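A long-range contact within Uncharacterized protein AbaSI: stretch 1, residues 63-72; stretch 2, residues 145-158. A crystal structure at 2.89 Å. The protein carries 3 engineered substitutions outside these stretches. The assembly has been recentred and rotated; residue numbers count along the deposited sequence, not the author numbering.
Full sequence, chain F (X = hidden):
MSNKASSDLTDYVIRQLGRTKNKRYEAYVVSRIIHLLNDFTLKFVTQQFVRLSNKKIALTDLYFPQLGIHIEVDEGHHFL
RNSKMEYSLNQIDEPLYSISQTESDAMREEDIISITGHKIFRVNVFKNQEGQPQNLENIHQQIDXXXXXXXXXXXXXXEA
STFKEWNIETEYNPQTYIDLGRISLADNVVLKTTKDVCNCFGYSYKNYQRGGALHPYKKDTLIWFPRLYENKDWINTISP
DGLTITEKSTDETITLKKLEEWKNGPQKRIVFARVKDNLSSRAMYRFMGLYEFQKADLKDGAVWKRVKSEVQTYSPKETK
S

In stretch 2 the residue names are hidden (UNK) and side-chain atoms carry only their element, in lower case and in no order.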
ATOM      1  N   TYR F  63      -8.603  23.708 -11.985  1.00 63.16           N
ATOM      2  CA  TYR F  63      -7.522  24.540 -12.531  1.00 45.08           C
ATOM      3  C   TYR F  63      -7.369  24.440 -14.048  1.00 49.74           C
ATOM      4  O   TYR F  63      -7.173  23.355 -14.590  1.00 61.05           O
ATOM      5  CB  TYR F  63      -6.199  24.165 -11.863  1.00 51.95           C
ATOM      6  CG  TYR F  63      -4.963  24.802 -12.468  1.00 77.53           C
ATOM      7  CD1 TYR F  63      -4.940  26.144 -12.826  1.00 71.73           C
ATOM      8  CD2 TYR F  63      -3.807  24.060 -12.655  1.00 84.71           C
ATOM      9  CE1 TYR F  63      -3.805  26.722 -13.364  1.00 64.95           C
ATOM     10  CE2 TYR F  63      -2.670  24.628 -13.193  1.00 79.54           C
ATOM     11  CZ  TYR F  63      -2.670  25.957 -13.543  1.00 75.25           C
ATOM     12  OH  TYR F  63      -1.527  26.517 -14.078  1.00 68.57           O
ATOM     13  N   PHE F  64      -7.451  25.583 -14.723  1.00 54.04           N
ATOM     14  CA  PHE F  64      -7.159  25.670 -16.149  1.00 65.58           C
ATOM     15  C   PHE F  64      -5.805  26.345 -16.353  1.00 73.54           C
ATOM     16  O   PHE F  64      -5.673  27.559 -16.150  1.00 61.00           O
ATOM     17  CB  PHE F  64      -8.248  26.447 -16.887  1.00 52.66           C
ATOM     18  CG  PHE F  64      -9.622  25.879 -16.713  1.00 67.94           C
ATOM     19  CD1 PHE F  64     -10.079  24.866 -17.540  1.00 87.23           C
ATOM     20  CD2 PHE F  64     -10.466  26.368 -15.732  1.00 65.93           C
ATOM     21  CE1 PHE F  64     -11.349  24.348 -17.383  1.00 69.12           C
ATOM     22  CE2 PHE F  64     -11.734  25.853 -15.570  1.00 59.82           C
ATOM     23  CZ  PHE F  64     -12.176  24.843 -16.397  1.00 70.46           C
ATOM     24  N   PRO F  65      -4.796  25.554 -16.748  1.00 64.32           N
ATOM     25  CA  PRO F  65      -3.403  25.977 -16.924  1.00 68.25           C
ATOM     26  C   PRO F  65      -3.208  26.943 -18.076  1.00 77.16           C
ATOM     27  O   PRO F  65      -2.395  27.860 -17.972  1.00 91.48           O
ATOM     28  CB  PRO F  65      -2.672  24.661 -17.208  1.00 63.46           C
ATOM     29  CG  PRO F  65      -3.565  23.602 -16.667  1.00 65.94           C
ATOM     30  CD  PRO F  65      -4.944  24.102 -16.924  1.00 70.37           C
ATOM     31  N   GLN F  66      -3.938  26.733 -19.164  1.00 68.90           N
ATOM     32  CA  GLN F  66      -3.781  27.562 -20.349  1.00 66.04           C
ATOM     33  C   GLN F  66      -4.264  28.978 -20.088  1.00 67.74           C
ATOM     34  O   GLN F  66      -3.722  29.935 -20.635  1.00 77.12           O
ATOM     35  CB  GLN F  66      -4.545  26.962 -21.524  1.00 60.75           C
ATOM     36  CG  GLN F  66      -4.209  25.514 -21.788  1.00 83.29           C
ATOM     37  CD  GLN F  66      -5.046  24.926 -22.894  1.00 84.63           C
ATOM     38  OE1 GLN F  66      -4.797  23.812 -23.345  1.00 90.71           O
ATOM     39  NE2 GLN F  66      -6.049  25.673 -23.339  1.00 99.06           N
ATOM     40  N   LEU F  67      -5.302  29.098 -19.267  1.00 77.19           N
ATOM     41  CA  LEU F  67      -5.884  30.397 -18.949  1.00 83.10           C
ATOM     42  C   LEU F  67      -5.380  30.962 -17.616  1.00 87.57           C
ATOM     43  O   LEU F  67      -5.686  32.102 -17.266  1.00 64.55           O
ATOM     44  CB  LEU F  67      -7.414  30.299 -18.911  1.00 79.81           C
ATOM     45  CG  LEU F  67      -8.219  30.092 -20.199  1.00100.78           C
ATOM     46  CD1 LEU F  67      -7.945  28.747 -20.857  1.00107.41           C
ATOM     47  CD2 LEU F  67      -9.705  30.232 -19.902  1.00106.79           C
ATOM     48  N   GLY F  68      -4.593  30.173 -16.892  1.00 58.05           N
ATOM     49  CA  GLY F  68      -4.167  30.546 -15.555  1.00 57.31           C
ATOM     50  C   GLY F  68      -5.341  30.867 -14.647  1.00 63.85           C
ATOM     51  O   GLY F  68      -5.328  31.865 -13.934  1.00 66.68           O
ATOM     52  N   ILE F  69      -6.367  30.021 -14.672  1.00 79.90           N
ATOM     53  CA  ILE F  69      -7.565  30.284 -13.875  1.00 75.06           C
ATOM     54  C   ILE F  69      -7.869  29.178 -12.878  1.00 70.95           C
ATOM     55  O   ILE F  69      -7.879  28.001 -13.229  1.00 70.74           O
ATOM     56  CB  ILE F  69      -8.804  30.470 -14.765  1.00 61.00           C
ATOM     57  CG1 ILE F  69      -8.669  31.742 -15.599  1.00 59.76           C
ATOM     58  CG2 ILE F  69     -10.059  30.519 -13.918  1.00 53.59           C
ATOM     59  CD1 ILE F  69      -9.956  32.181 -16.241  1.00 62.73           C
ATOM     60  N   HIS F  70      -8.132  29.558 -11.633  1.00 49.81           N
ATOM     61  CA  HIS F  70      -8.518  28.583 -10.632  1.00 60.41           C
ATOM     62  C   HIS F  70      -9.941  28.807 -10.171  1.00 68.87           C
ATOM     63  O   HIS F  70     -10.486  29.905 -10.272  1.00 78.06           O
ATOM     64  CB  HIS F  70      -7.594  28.624  -9.425  1.00 64.26           C
ATOM     65  CG  HIS F  70      -6.181  28.248  -9.729  1.00 61.86           C
ATOM     66  ND1 HIS F  70      -5.669  27.005  -9.438  1.00 60.16           N
ATOM     67  CD2 HIS F  70      -5.168  28.961 -10.277  1.00 48.93           C
ATOM     68  CE1 HIS F  70      -4.397  26.963  -9.798  1.00 66.93           C
ATOM     69  NE2 HIS F  70      -4.071  28.133 -10.314  1.00 74.36           N
ATOM     70  N   ILE F  71     -10.534  27.733  -9.675  1.00 53.57           N
ATOM     71  CA  ILE F  71     -11.840  27.768  -9.066  1.00 56.25           C
ATOM     72  C   ILE F  71     -11.763  27.012  -7.750  1.00 52.89           C
ATOM     73  O   ILE F  71     -11.309  25.856  -7.694  1.00 62.88           O
ATOM     74  CB  ILE F  71     -12.908  27.167  -9.980  1.00 62.26           C
ATOM     75  CG1 ILE F  71     -13.090  28.057 -11.209  1.00 66.64           C
ATOM     76  CG2 ILE F  71     -14.220  27.029  -9.236  1.00 55.89           C
ATOM     77  CD1 ILE F  71     -13.323  27.295 -12.481  1.00 81.39           C
ATOM     78  N   GLU F  72     -12.186  27.697  -6.697  1.00 61.05           N
ATOM     79  CA  GLU F  72     -12.193  27.161  -5.348  1.00 67.58           C
ATOM     80  C   GLU F  72     -13.608  27.165  -4.776  1.00 79.56           C
ATOM     81  O   GLU F  72     -14.292  28.195  -4.792  1.00 87.33           O
ATOM     82  CB  GLU F  72     -11.267  27.980  -4.454  1.00 76.49           C
ATOM     83  CG  GLU F  72     -11.255  27.545  -3.009  1.00 84.34           C
ATOM     84  CD  GLU F  72     -10.448  28.476  -2.131  1.00 93.48           C
ATOM     85  OE1 GLU F  72     -10.691  29.700  -2.176  1.00 94.86           O
ATOM     86  OE2 GLU F  72      -9.565  27.981  -1.400  1.00104.19           O
ATOM     87  N   UNK F 145     -21.531  32.594 -14.241  1.00112.87           N
ATOM     88  CA  UNK F 145     -20.640  33.735 -14.436  1.00114.46           C
ATOM     89  C   UNK F 145     -19.188  33.250 -14.533  1.00 74.80           C
ATOM     90  O   UNK F 145     -18.422  33.747 -15.363  1.00 87.49           O
ATOM     91  n   UNK F 145     -19.092  33.860  -9.456  1.00 74.16           N
ATOM     92  c   UNK F 145     -20.221  34.847  -9.474  1.00109.44           C
ATOM     93  c   UNK F 145     -20.504  35.410 -10.870  1.00121.64           C
ATOM     94  c   UNK F 145     -20.423  34.311 -11.922  1.00107.04           C
ATOM     95  c   UNK F 145     -20.804  34.783 -13.317  1.00108.79           C
ATOM     96  N   UNK F 146     -18.811  32.263 -13.722  1.00 68.95           N
ATOM     97  CA  UNK F 146     -17.463  31.710 -13.842  1.00 64.67           C
ATOM     98  C   UNK F 146     -17.198  31.157 -15.250  1.00 90.56           C
ATOM     99  O   UNK F 146     -16.149  31.421 -15.844  1.00 85.79           O
ATOM    100  c   UNK F 146     -16.977  31.256 -11.428  1.00 69.72           C
ATOM    101  c   UNK F 146     -16.020  29.755 -13.183  1.00 71.95           C
ATOM    102  c   UNK F 146     -16.630  30.277 -10.341  1.00 80.59           C
ATOM    103  c   UNK F 146     -17.216  30.614 -12.795  1.00 65.66           C
ATOM    104  N   UNK F 147     -18.163  30.413 -15.785  1.00 98.91           N
ATOM    105  CA  UNK F 147     -18.072  29.879 -17.143  1.00 94.36           C
ATOM    106  C   UNK F 147     -17.895  30.995 -18.168  1.00 93.35           C
ATOM    107  O   UNK F 147     -17.104  30.870 -19.108  1.00 93.72           O
ATOM    108  c   UNK F 147     -19.321  29.051 -17.506  1.00 66.39           C
ATOM    109  c   UNK F 147     -19.408  27.810 -16.622  1.00 69.24           C
ATOM    110  c   UNK F 147     -20.768  27.154 -16.634  1.00 74.01           C
ATOM    111  c   UNK F 147     -19.283  28.626 -18.961  1.00 75.48           C
ATOM    112  N   UNK F 148     -18.625  32.091 -17.985  1.00 95.10           N
ATOM    113  CA  UNK F 148     -18.481  33.226 -18.891  1.00100.91           C
ATOM    114  C   UNK F 148     -17.089  33.857 -18.805  1.00108.44           C
ATOM    115  O   UNK F 148     -16.518  34.252 -19.826  1.00121.38           O
ATOM    116  o   UNK F 148     -19.668  34.774 -21.376  1.00138.58           O
ATOM    117  c   UNK F 148     -20.583  34.059 -20.911  1.00125.56           C
ATOM    118  c   UNK F 148     -20.829  34.068 -19.412  1.00101.77           C
ATOM    119  o   UNK F 148     -21.304  33.333 -21.629  1.00132.99           O
ATOM    120  c   UNK F 148     -19.556  34.279 -18.614  1.00 91.77           C
ATOM    121  N   UNK F 149     -16.545  33.945 -17.595  1.00 97.05           N
ATOM    122  CA  UNK F 149     -15.188  34.459 -17.411  1.00 97.03           C
ATOM    123  C   UNK F 149     -14.169  33.568 -18.123  1.00 92.20           C
ATOM    124  O   UNK F 149     -13.235  34.058 -18.769  1.00105.66           O
ATOM    125  c   UNK F 149     -14.847  34.570 -15.921  1.00 93.10           C
ATOM    126  o   UNK F 149     -13.710  37.046 -16.205  1.00110.65           O
ATOM    127  o   UNK F 149     -15.374  38.157 -15.295  1.00126.13           O
ATOM    128  c   UNK F 149     -15.469  35.771 -15.216  1.00 80.47           C
ATOM    129  c   UNK F 149     -14.804  37.085 -15.599  1.00118.97           C
ATOM    130  N   UNK F 150     -14.358  32.258 -18.001  1.00 81.28           N
ATOM    131  CA  UNK F 150     -13.511  31.291 -18.692  1.00 80.02           C
ATOM    132  C   UNK F 150     -13.569  31.481 -20.204  1.00 93.43           C
ATOM    133  O   UNK F 150     -12.536  31.573 -20.870  1.00113.80           O
ATOM    134  c   UNK F 150     -14.109  28.163 -16.474  1.00 60.33           C
ATOM    135  c   UNK F 150     -13.120  28.860 -19.192  1.00 60.72           C
ATOM    136  c   UNK F 150     -13.732  29.565 -16.867  1.00 65.67           C
ATOM    137  c   UNK F 150     -13.918  29.845 -18.358  1.00 67.15           C
ATOM    138  N   UNK F 151     -14.783  31.544 -20.741  1.00 76.25           N
ATOM    139  CA  UNK F 151     -14.967  31.690 -22.179  1.00 98.24           C
ATOM    140  C   UNK F 151     -14.346  32.983 -22.699  1.00111.21           C
ATOM    141  O   UNK F 151     -13.717  32.992 -23.759  1.00117.29           O
ATOM    142  c   UNK F 151     -18.492  30.235 -22.982  1.00107.58           C
ATOM    143  n   UNK F 151     -20.439  28.797 -23.577  1.00113.62           N
ATOM    144  c   UNK F 151     -19.012  28.814 -23.153  1.00105.10           C
ATOM    145  c   UNK F 151     -17.050  30.241 -22.497  1.00 96.55           C
ATOM    146  c   UNK F 151     -16.454  31.637 -22.539  1.00 93.19           C
ATOM    147  N   UNK F 152     -14.509  34.070 -21.951  1.00117.51           N
ATOM    148  CA  UNK F 152     -14.028  35.364 -22.420  1.00119.58           C
ATOM    149  C   UNK F 152     -12.505  35.453 -22.292  1.00106.26           C
ATOM    150  O   UNK F 152     -11.848  36.136 -23.082  1.00110.87           O
ATOM    151  o   UNK F 152     -14.531  37.755 -22.402  1.00119.58           O
ATOM    152  c   UNK F 152     -14.167  36.701 -20.253  1.00105.45           C
ATOM    153  c   UNK F 152     -14.714  36.537 -21.667  1.00111.95           C
ATOM    154  N   UNK F 153     -11.939  34.746 -21.317  1.00 92.75           N
ATOM    155  CA  UNK F 153     -10.488  34.655 -21.212  1.00 89.70           C
ATOM    156  C   UNK F 153      -9.943  33.863 -22.396  1.00 95.50           C
ATOM    157  O   UNK F 153      -8.935  34.238 -23.010  1.00 99.56           O
ATOM    158  c   UNK F 153     -10.081  34.012 -19.900  1.00 85.06           C
ATOM    159  N   UNK F 154     -10.628  32.768 -22.717  1.00107.93           N
ATOM    160  CA  UNK F 154     -10.257  31.942 -23.858  1.00107.66           C
ATOM    161  C   UNK F 154     -10.308  32.764 -25.140  1.00115.25           C
ATOM    162  O   UNK F 154      -9.465  32.611 -26.021  1.00108.88           O
ATOM    163  c   UNK F 154     -11.862  28.877 -25.549  1.00100.87           C
ATOM    164  c   UNK F 154     -11.173  30.722 -23.978  1.00 95.12           C
ATOM    165  n   UNK F 154     -12.582  27.343 -27.386  1.00119.12           N
ATOM    166  c   UNK F 154     -10.717  29.726 -25.036  1.00 96.91           C
ATOM    167  c   UNK F 154     -11.434  28.059 -26.759  1.00104.65           C
ATOM    168  N   UNK F 155     -11.299  33.641 -25.240  1.00114.80           N
ATOM    169  CA  UNK F 155     -11.435  34.481 -26.421  1.00119.99           C
ATOM    170  C   UNK F 155     -10.340  35.539 -26.503  1.00116.02           C
ATOM    171  O   UNK F 155      -9.760  35.756 -27.572  1.00115.84           O
ATOM    172  o   UNK F 155     -13.694  33.358 -27.771  1.00117.23           O
ATOM    173  c   UNK F 155     -12.814  35.134 -26.450  1.00123.54           C
ATOM    174  c   UNK F 155     -13.894  34.168 -26.865  1.00120.91           C
ATOM    175  n   UNK F 155     -15.044  34.234 -26.198  1.00122.21           N
ATOM    176  N   UNK F 156     -10.043  36.186 -25.379  1.00102.69           N
ATOM    177  CA  UNK F 156      -8.980  37.184 -25.371  1.00108.22           C
ATOM    178  C   UNK F 156      -7.637  36.524 -25.689  1.00116.42           C
ATOM    179  O   UNK F 156      -6.719  37.180 -26.180  1.00123.00           O
ATOM    180  c   UNK F 156      -7.773  38.190 -21.768  1.00112.47           C
ATOM    181  n   UNK F 156      -9.622  39.904 -21.608  1.00105.23           N
ATOM    182  c   UNK F 156      -9.020  38.666 -21.025  1.00121.97           C
ATOM    183  c   UNK F 156      -8.914  37.929 -24.030  1.00107.15           C
ATOM    184  c   UNK F 156      -8.093  37.249 -22.937  1.00106.08           C
ATOM    185  N   UNK F 157      -7.523  35.224 -25.422  1.00119.83           N
ATOM    186  CA  UNK F 157      -6.315  34.495 -25.805  1.00113.05           C
ATOM    187  C   UNK F 157      -6.306  34.092 -27.284  1.00115.31           C
ATOM    188  O   UNK F 157      -5.279  34.209 -27.948  1.00118.27           O
ATOM    189  c   UNK F 157      -5.343  34.529 -22.899  1.00101.85           C
ATOM    190  c   UNK F 157      -5.038  33.383 -23.859  1.00 95.32           C
ATOM    191  c   UNK F 157      -4.852  32.075 -23.103  1.00 83.98           C
ATOM    192  c   UNK F 157      -6.131  33.253 -24.927  1.00101.50           C
ATOM    193  N   UNK F 158      -7.436  33.621 -27.808  1.00115.66           N
ATOM    194  CA  UNK F 158      -7.452  33.155 -29.192  1.00113.71           C
ATOM    195  C   UNK F 158      -7.276  34.335 -30.140  1.00111.42           C
ATOM    196  O   UNK F 158      -6.616  34.210 -31.171  1.00110.88           O
ATOM    197  c   UNK F 158      -8.850  31.067 -28.775  1.00104.88           C
ATOM    198  c   UNK F 158     -10.017  33.202 -29.354  1.00126.01           C
ATOM    199  c   UNK F 158     -10.617  33.748 -30.637  1.00135.41           C
ATOM    200  c   UNK F 158      -8.755  32.363 -29.560  1.00117.56           C
TER

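Position 145 opens the helical stretch with four carbons in a row ending in nitrogen, out of reach of stretch 1: Lys145. At 146, four carbons fork at the first, one arm two carbons long; the CA-to-CB bond points toward the strand, and a carbon packs on CD1 of Ile71. This is Ile146, whose CG2 lies 3.7 Å from CD1 of Ile71. Position 147 has the same forked four carbons, but its CA-to-CB bond points away and it touches nothing on stretch 1: Ile147. Positions 148 and 149 each carry three carbons, the third holding two oxygens, and neither makes a contact: Glu148 and Glu149.

Position 150 again has four carbons forked at the first with one long arm. Its CA-to-CB bond runs sideways, yet the end of the side chain comes nearer the partner and packs on Phe64, Leu67 and Ile71; the pattern gives Ile150. Its CD1 sits 3.4 Å from CE2 of Phe64 and 4.2 Å from CD1 of Ile71, while its CG2 is 3.7 Å from CD2 of Leu67.

At 151 four carbons in a row end in nitrogen, the CA-to-CB bond points away and nothing on stretch 1 is touched: Lys151. Position 152, one carbon bearing an oxygen and a carbon, is Thr152, also without contact. Position 153 has a single carbon, CB, directed toward stretch 1, 3.8 Å from CD2 of Leu67 and 4.1 Å from CD1 of Ile69; it is Ala153.

Position 154 has four carbons in a row and a nitrogen; its CB is 4.4 Å from CD2 of Leu67, but its end leads away. Lys154 therefore lends its base to the contact, and its amine is hydrogen-bonded elsewhere in the structure. Two carbons, the second with an oxygen and a nitrogen, make 155 Asn155; four carbons ending in nitrogen make 156 Lys156; both are out of reach. At 157 four carbons fork at the second, the CA-to-CB bond points toward stretch 1, and an end carbon packs against the backbone O of Gln66: Leu157, its CD2 3.5 Å from O of Gln66. Position 158, four carbons forked at the first with one long arm, is Ile158, exposed and out of reach.

The contact is apolar packing without a cross-stretch hydrogen bond, helix and strand 69-72 running nearly antiparallel at 172°. The 4-3-4 spacing of 146, 150, 153 and 157 keeps apolar side chains on the face turned to alternate strand residues Ile69 and Ile71. Side-chain size follows backbone separation: a single carbon suffices where CA of Leu67 and CA of Ala153 are 6.7 Å apart, whereas two isoleucines fill the gap where CA of Ile71 and CA of Ile146 are 8.4 Å apart. Ile150 joins Phe64, Leu67 and Ile71 into one cluster.

Stretch 2 145-158: KIIEEIKTAKNKLI
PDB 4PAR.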